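HIAXHD3 (Humicola insolens, PDB 3ZXK) releases arabinofuranose side chains, probably from arabinoxylan, as a family GH43 exo-acting arabinofuranosidase whose active site has been engineered to introduce endo-xylanase activity. Local coordinates at residues 36-41 with 502-507; 76-81 with 335-340. One frame throughout, in Å; residues are numbered along the deposited sequence.

Contact 1 of 2, residues 36-41 with 502-507. With XYP (beta-D-xylopyranose), chain C.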
loop_
_atom_site.group_PDB
_atom_site.type_symbol
_atom_site.label_atom_id
_atom_site.label_comp_id
_atom_site.label_asym_id
_atom_site.label_seq_id
_atom_site.Cartn_x
_atom_site.Cartn_y
_atom_site.Cartn_z
ATOM N N PHE A 36 -6.798 0.378 1.818
ATOM C CA PHE A 36 -8.127 -0.273 1.747
ATOM C C PHE A 36 -8.415 -1.056 3.042
ATOM O O PHE A 36 -8.339 -0.459 4.125
ATOM C CB PHE A 36 -8.285 -1.042 0.403
ATOM C CG PHE A 36 -8.119 -0.115 -0.778
ATOM C CD1 PHE A 36 -6.847 0.219 -1.274
ATOM C CD2 PHE A 36 -9.244 0.539 -1.308
ATOM C CE1 PHE A 36 -6.712 1.146 -2.311
ATOM C CE2 PHE A 36 -9.112 1.465 -2.340
ATOM C CZ PHE A 36 -7.847 1.752 -2.842
ATOM N N ALA A 37 -8.715 -2.343 2.946
ATOM C CA ALA A 37 -9.027 -3.147 4.131
ATOM C C ALA A 37 -7.829 -3.946 4.653
ATOM O O ALA A 37 -7.980 -4.797 5.526
ATOM C CB ALA A 37 -10.228 -4.065 3.866
ATOM N N TYR A 38 -6.631 -3.648 4.166
ATOM C CA TYR A 38 -5.421 -4.309 4.694
ATOM C C TYR A 38 -5.009 -3.694 6.039
ATOM O O TYR A 38 -5.202 -2.516 6.278
ATOM C CB TYR A 38 -4.308 -4.276 3.639
ATOM C CG TYR A 38 -4.684 -5.158 2.431
ATOM C CD1 TYR A 38 -4.404 -6.503 2.425
ATOM C CD2 TYR A 38 -5.345 -4.624 1.303
ATOM C CE1 TYR A 38 -4.754 -7.319 1.338
ATOM C CE2 TYR A 38 -5.704 -5.410 0.217
ATOM C CZ TYR A 38 -5.395 -6.770 0.230
ATOM O OH TYR A 38 -5.744 -7.594 -0.846
ATOM N N SER A 39 -4.549 -4.520 6.950
ATOM C CA SER A 39 -4.367 -4.108 8.349
ATOM C C SER A 39 -3.030 -4.639 8.876
ATOM O O SER A 39 -2.818 -5.855 8.883
ATOM C CB SER A 39 -5.497 -4.721 9.183
ATOM O OG SER A 39 -5.328 -4.399 10.567
ATOM N N PRO A 40 -2.132 -3.781 9.384
ATOM C CA PRO A 40 -2.254 -2.362 9.640
ATOM C C PRO A 40 -2.395 -1.577 8.347
ATOM O O PRO A 40 -1.995 -2.039 7.272
ATOM C CB PRO A 40 -0.923 -2.006 10.353
ATOM C CG PRO A 40 0.021 -3.060 9.926
ATOM C CD PRO A 40 -0.817 -4.303 9.817
ATOM N N GLY A 41 -2.923 -0.374 8.485
ATOM C CA GLY A 41 -3.159 0.482 7.336
ATOM C C GLY A 41 -2.255 1.698 7.304
ATOM O O GLY A 41 -1.622 2.042 8.306
ATOM N N TRP A 502 -8.679 -2.703 -12.702
ATOM C CA TRP A 502 -8.342 -1.751 -11.652
ATOM C C TRP A 502 -9.340 -1.713 -10.542
ATOM O O TRP A 502 -9.069 -1.111 -9.534
ATOM C CB TRP A 502 -8.148 -0.358 -12.247
ATOM C CG TRP A 502 -9.357 0.208 -12.940
ATOM C CD1 TRP A 502 -9.636 0.214 -14.298
ATOM C CD2 TRP A 502 -10.490 0.908 -12.314
ATOM N NE1 TRP A 502 -10.849 0.833 -14.550
ATOM C CE2 TRP A 502 -11.406 1.275 -13.397
ATOM C CE3 TRP A 502 -10.825 1.255 -11.002
ATOM C CZ2 TRP A 502 -12.588 1.978 -13.158
ATOM C CZ3 TRP A 502 -12.021 1.938 -10.772
ATOM C CH2 TRP A 502 -12.880 2.292 -11.824
ATOM N N ARG A 503 -10.499 -2.359 -10.688
ATOM C CA ARG A 503 -11.591 -2.148 -9.728
ATOM C C ARG A 503 -11.328 -2.516 -8.261
ATOM O O ARG A 503 -11.833 -1.843 -7.358
ATOM C CB ARG A 503 -12.895 -2.766 -10.243
ATOM C CG ARG A 503 -13.353 -2.133 -11.556
ATOM C CD ARG A 503 -14.806 -2.404 -11.895
ATOM N NE ARG A 503 -15.171 -1.751 -13.153
ATOM C CZ ARG A 503 -15.651 -0.512 -13.266
ATOM N NH1 ARG A 503 -15.840 0.241 -12.191
ATOM N NH2 ARG A 503 -15.951 -0.023 -14.467
ATOM N N TYR A 504 -10.503 -3.536 -8.024
ATOM C CA TYR A 504 -10.092 -3.882 -6.653
ATOM C C TYR A 504 -9.057 -2.898 -6.085
ATOM O O TYR A 504 -8.783 -2.908 -4.894
ATOM C CB TYR A 504 -9.551 -5.312 -6.663
ATOM C CG TYR A 504 -9.241 -5.912 -5.310
ATOM C CD1 TYR A 504 -10.269 -6.413 -4.509
ATOM C CD2 TYR A 504 -7.923 -6.004 -4.846
ATOM C CE1 TYR A 504 -10.010 -6.982 -3.271
ATOM C CE2 TYR A 504 -7.641 -6.584 -3.612
ATOM C CZ TYR A 504 -8.675 -7.068 -2.820
ATOM O OH TYR A 504 -8.369 -7.622 -1.589
ATOM N N PHE A 505 -8.467 -2.115 -6.973
ATOM C CA PHE A 505 -7.480 -1.064 -6.680
ATOM C C PHE A 505 -6.118 -1.585 -6.250
ATOM O O PHE A 505 -5.118 -1.279 -6.898
ATOM C CB PHE A 505 -8.020 0.006 -5.712
ATOM C CG PHE A 505 -9.077 0.896 -6.316
ATOM C CD1 PHE A 505 -8.751 1.860 -7.267
ATOM C CD2 PHE A 505 -10.403 0.757 -5.931
ATOM C CE1 PHE A 505 -9.740 2.680 -7.813
ATOM C CE2 PHE A 505 -11.401 1.557 -6.485
ATOM C CZ PHE A 505 -11.068 2.522 -7.424
ATOM N N THR A 506 -6.063 -2.358 -5.173
ATOM C CA THR A 506 -4.802 -2.912 -4.694
ATOM C C THR A 506 -4.212 -3.878 -5.732
ATOM O O THR A 506 -4.947 -4.541 -6.441
ATOM C CB THR A 506 -5.088 -3.681 -3.385
ATOM O OG1 THR A 506 -5.659 -2.762 -2.456
ATOM C CG2 THR A 506 -3.801 -4.288 -2.762
ATOM N N GLY A 507 -2.895 -3.949 -5.834
ATOM C CA GLY A 507 -2.270 -4.910 -6.730
ATOM C C GLY A 507 -2.275 -6.326 -6.190
ATOM O O GLY A 507 -2.723 -6.583 -5.062
HETATM O O1 XYP C . -11.312 5.029 -17.685
HETATM C C1 XYP C . -11.129 5.620 -16.393
HETATM C C2 XYP C . -12.414 6.285 -15.885
HETATM C C3 XYP C . -12.136 6.939 -14.531
HETATM C C4 XYP C . -11.636 5.873 -13.557
HETATM C C5 XYP C . -10.453 5.091 -14.150
HETATM O O2 XYP C . -12.893 7.271 -16.805
HETATM O O3 XYP C . -13.312 7.573 -14.003
HETATM O O4 XYP C . -11.289 6.497 -12.310
HETATM O O5 XYP C . -10.737 4.597 -15.471
HETATM O O HOH W 1 -4.218 -7.935 -3.079
#
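F36 and T506 mark the nearest approach of the two backbones, their CA atoms 7.7 Å apart, so side chains must bridge most of the gap. The chain of 36-41 runs through an irregular stretch into the short strand 38-39. Facing it, 502-507 makes a type I turn from W502 to F505, followed at once by a tight reversal at F505, where T506 N bonds to Y504 O.

This course sends Y504 and F505 to separate partners. Y504 carries its CG anti to the backbone N (chi1 -172°), and its phenol meets Y38 tip to tip. Y504 OH donates to Y38 OH at 2.7 Å, and the acceptor oxygen lies at the edge of the Y504 ring, in its plane. Y38 OH in turn donates to a water at 2.7 Å, which passes the chain on to the carbonyl O of G507, 2.8 Å from the water. Two bonds thus grip a buried hydroxyl. T506 fills the ground between the aromatics: its CG2 lies 3.7 Å from Y38 CE2, while OG1 is 3.4 Å from F36 CD1. Closer to the sugar, F36 CZ presses on F505 CB at 3.4 Å. The two phenyl planes differ by only 6°, but one ring is displaced so far along the other that little of their faces is stacked, and W84 packs against both rings.

At W502, where the turn begins, the contact meets the sugar. Its indole takes xylose C5 3.8 Å above one face, toward the rim, while R503 CG covers the centre of the opposite face; F505 CZ sits at the indole edge. An aromatic platform for a sugar ring, borne on a loop of the concanavalin A-like domain and braced against the GH43 catalytic domain, contributes one wall of a glycan-binding pocket to which both domains supply residues.

Contact 2 of 2, residues 76-81 with 335-340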
loop_
_atom_site.group_PDB
_atom_site.type_symbol
_atom_site.label_atom_id
_atom_site.label_comp_id
_atom_site.label_asym_id
_atom_site.label_seq_id
_atom_site.Cartn_x
_atom_site.Cartn_y
_atom_site.Cartn_z
ATOM N N PRO A 76 -19.210 -9.585 1.640
ATOM C CA PRO A 76 -18.166 -8.702 1.096
ATOM C C PRO A 76 -17.252 -8.050 2.119
ATOM O O PRO A 76 -16.388 -7.244 1.747
ATOM C CB PRO A 76 -18.997 -7.659 0.321
ATOM C CG PRO A 76 -20.252 -7.558 1.091
ATOM C CD PRO A 76 -20.546 -8.947 1.602
ATOM N N GLY A 77 -17.380 -8.430 3.384
ATOM C CA GLY A 77 -16.546 -7.863 4.446
ATOM C C GLY A 77 -16.466 -6.357 4.340
ATOM O O GLY A 77 -17.499 -5.690 4.265
ATOM N N ALA A 78 -15.238 -5.834 4.322
ATOM C CA ALA A 78 -14.995 -4.428 3.983
ATOM C C ALA A 78 -14.030 -4.354 2.792
ATOM O O ALA A 78 -13.276 -3.394 2.644
ATOM C CB ALA A 78 -14.434 -3.657 5.185
ATOM N N TYR A 79 -14.045 -5.385 1.951
ATOM C CA TYR A 79 -13.225 -5.383 0.744
ATOM C C TYR A 79 -13.384 -4.092 -0.051
ATOM O O TYR A 79 -14.509 -3.700 -0.387
ATOM C CB TYR A 79 -13.517 -6.592 -0.153
ATOM C CG TYR A 79 -12.894 -7.861 0.333
ATOM C CD1 TYR A 79 -11.509 -8.078 0.199
ATOM C CD2 TYR A 79 -13.676 -8.851 0.915
ATOM C CE1 TYR A 79 -10.933 -9.278 0.633
ATOM C CE2 TYR A 79 -13.107 -10.043 1.387
ATOM C CZ TYR A 79 -11.752 -10.262 1.224
ATOM O OH TYR A 79 -11.200 -11.434 1.688
ATOM N N VAL A 80 -12.243 -3.467 -0.378
ATOM C CA VAL A 80 -12.171 -2.280 -1.254
ATOM C C VAL A 80 -12.831 -1.052 -0.594
ATOM O O VAL A 80 -13.080 -0.041 -1.244
ATOM C CB VAL A 80 -12.646 -2.535 -2.724
ATOM C CG1 VAL A 80 -12.033 -1.524 -3.685
ATOM C CG2 VAL A 80 -12.329 -3.936 -3.174
ATOM N N LYS A 81 -13.109 -1.146 0.696
ATOM C CA LYS A 81 -13.506 0.015 1.480
ATOM C C LYS A 81 -12.275 0.520 2.222
ATOM O O LYS A 81 -11.217 0.653 1.617
ATOM C CB LYS A 81 -14.717 -0.300 2.370
ATOM C CG LYS A 81 -15.966 -0.680 1.547
ATOM C CD LYS A 81 -17.147 -0.937 2.454
ATOM C CE LYS A 81 -18.402 -1.238 1.665
ATOM N NZ LYS A 81 -19.483 -1.766 2.549
ATOM N N TRP A 335 -2.208 -7.827 7.179
ATOM C CA TRP A 335 -3.260 -8.827 7.128
ATOM C C TRP A 335 -4.364 -8.410 6.187
ATOM O O TRP A 335 -4.565 -7.219 5.983
ATOM C CB TRP A 335 -3.875 -8.970 8.500
ATOM C CG TRP A 335 -2.950 -9.385 9.600
ATOM C CD1 TRP A 335 -2.356 -8.577 10.557
ATOM C CD2 TRP A 335 -2.577 -10.754 9.942
ATOM N NE1 TRP A 335 -1.606 -9.339 11.430
ATOM C CE2 TRP A 335 -1.697 -10.653 11.107
ATOM C CE3 TRP A 335 -2.827 -12.016 9.377
ATOM C CZ2 TRP A 335 -1.152 -11.774 11.710
ATOM C CZ3 TRP A 335 -2.264 -13.141 9.987
ATOM C CH2 TRP A 335 -1.443 -13.017 11.135
ATOM N N ASN A 336 -5.086 -9.378 5.611
ATOM C CA ASN A 336 -6.335 -9.105 4.896
ATOM C C ASN A 336 -7.448 -8.899 5.943
ATOM O O ASN A 336 -7.858 -9.849 6.592
ATOM C CB ASN A 336 -6.662 -10.277 3.965
ATOM C CG ASN A 336 -8.069 -10.184 3.416
ATOM O OD1 ASN A 336 -8.574 -9.084 3.205
ATOM N ND2 ASN A 336 -8.716 -11.320 3.214
ATOM N N HIS A 337 -7.899 -7.652 6.134
ATOM C CA HIS A 337 -8.774 -7.244 7.272
ATOM C C HIS A 337 -8.037 -7.368 8.610
ATOM O O HIS A 337 -6.937 -7.909 8.654
ATOM C CB HIS A 337 -10.128 -7.991 7.281
ATOM C CG HIS A 337 -11.045 -7.673 6.098
ATOM N ND1 HIS A 337 -10.743 -7.971 4.819
ATOM C CD2 HIS A 337 -12.323 -7.114 6.077
ATOM C CE1 HIS A 337 -11.759 -7.596 4.014
ATOM N NE2 HIS A 337 -12.739 -7.107 4.782
ATOM N N ASN A 338 -8.591 -6.834 9.687
ATOM C CA ASN A 338 -7.948 -6.953 10.985
ATOM C C ASN A 338 -7.803 -8.416 11.360
ATOM O O ASN A 338 -8.706 -9.242 11.115
ATOM C CB ASN A 338 -8.759 -6.289 12.078
ATOM C CG ASN A 338 -8.725 -4.797 12.007
ATOM O OD1 ASN A 338 -7.744 -4.184 11.566
ATOM N ND2 ASN A 338 -9.791 -4.194 12.481
ATOM N N PRO A 339 -6.662 -8.755 11.964
ATOM C CA PRO A 339 -6.450 -10.124 12.390
ATOM C C PRO A 339 -7.223 -10.463 13.678
ATOM O O PRO A 339 -7.571 -9.551 14.459
ATOM C CB PRO A 339 -4.934 -10.150 12.639
ATOM C CG PRO A 339 -4.634 -8.781 13.121
ATOM C CD PRO A 339 -5.494 -7.907 12.243
ATOM N N ASP A 340 -7.513 -11.746 13.871
ATOM C CA ASP A 340 -7.916 -12.262 15.184
ATOM C C ASP A 340 -6.626 -12.524 15.978
ATOM O O ASP A 340 -5.891 -13.487 15.720
ATOM C CB ASP A 340 -8.750 -13.537 15.029
ATOM C CG ASP A 340 -9.215 -14.120 16.361
ATOM O OD1 ASP A 340 -8.657 -13.755 17.427
ATOM O OD2 ASP A 340 -10.138 -14.962 16.332
#
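N336 opens the second segment's share of the contact by serving two aromatic residues with one amide. Its CG stands anti to the backbone N (chi1 168°), and ND2 donates to Y79 OH at 2.9 Å, with the oxygen close to the amide plane. The same tyrosine oxygen also bonds to the backbone carbonyl O of F366. At the other branch, N336 OD1 accepts from H337 ND1 at 2.9 Å; the donor stands 52° above the carbonyl plane, although OD1 itself lies squarely in the imidazole plane.

H337, next in sequence, is thereby fixed in rotation from both nitrogens. Its NE2 receives the backbone N-H of A78 at 2.8 Å, in a nearly straight bond within the ring plane. This N-H belongs to the type II' turn P76-Y79, and the approach is so tight that a CB on G77 would run into NE2. Between the two bonds, H337 CE1 points at the centre of the Y79 ring, 3.6 Å above its plane, in a T-shaped stack with planes at 70°. Replacing Y79 by an alanine would probably leave N336 ND2 and F366 O without their hydroxyl partner and open a gap beneath the H337 edge. N338 then turns to other partners, its ND2 bonding to D70 OD1 and L63 O.

With ND1 donating and NE2 accepting, the imidazole is probably neutral and held in a single tautomer, a polar wedge whose bonds are satisfied by one backbone and one side-chain group inside a buried interdomain seam.

How the contacts relate
Both contacts are buried rather than surface features, and both join the GH43 domain to the concanavalin A-like domain; the centre of contact 1 lies about 7 Å from the centre of the chain, that of contact 2 about 14 Å. Their centres are about 9 Å apart. Strands 38-39 and 334-336 are antiparallel neighbours, tied by hydrogen bonds from W335 N to S39 O (2.7 Å) and between S39 OG and N338 OD1. Between the other two segments, Y504 CD1 rests on V80 CG2. The chemistry shifts with place: aromatic and water-linked beside the sugar pocket in contact 1, a directional histidine-amide network in contact 2, farther from the glycan.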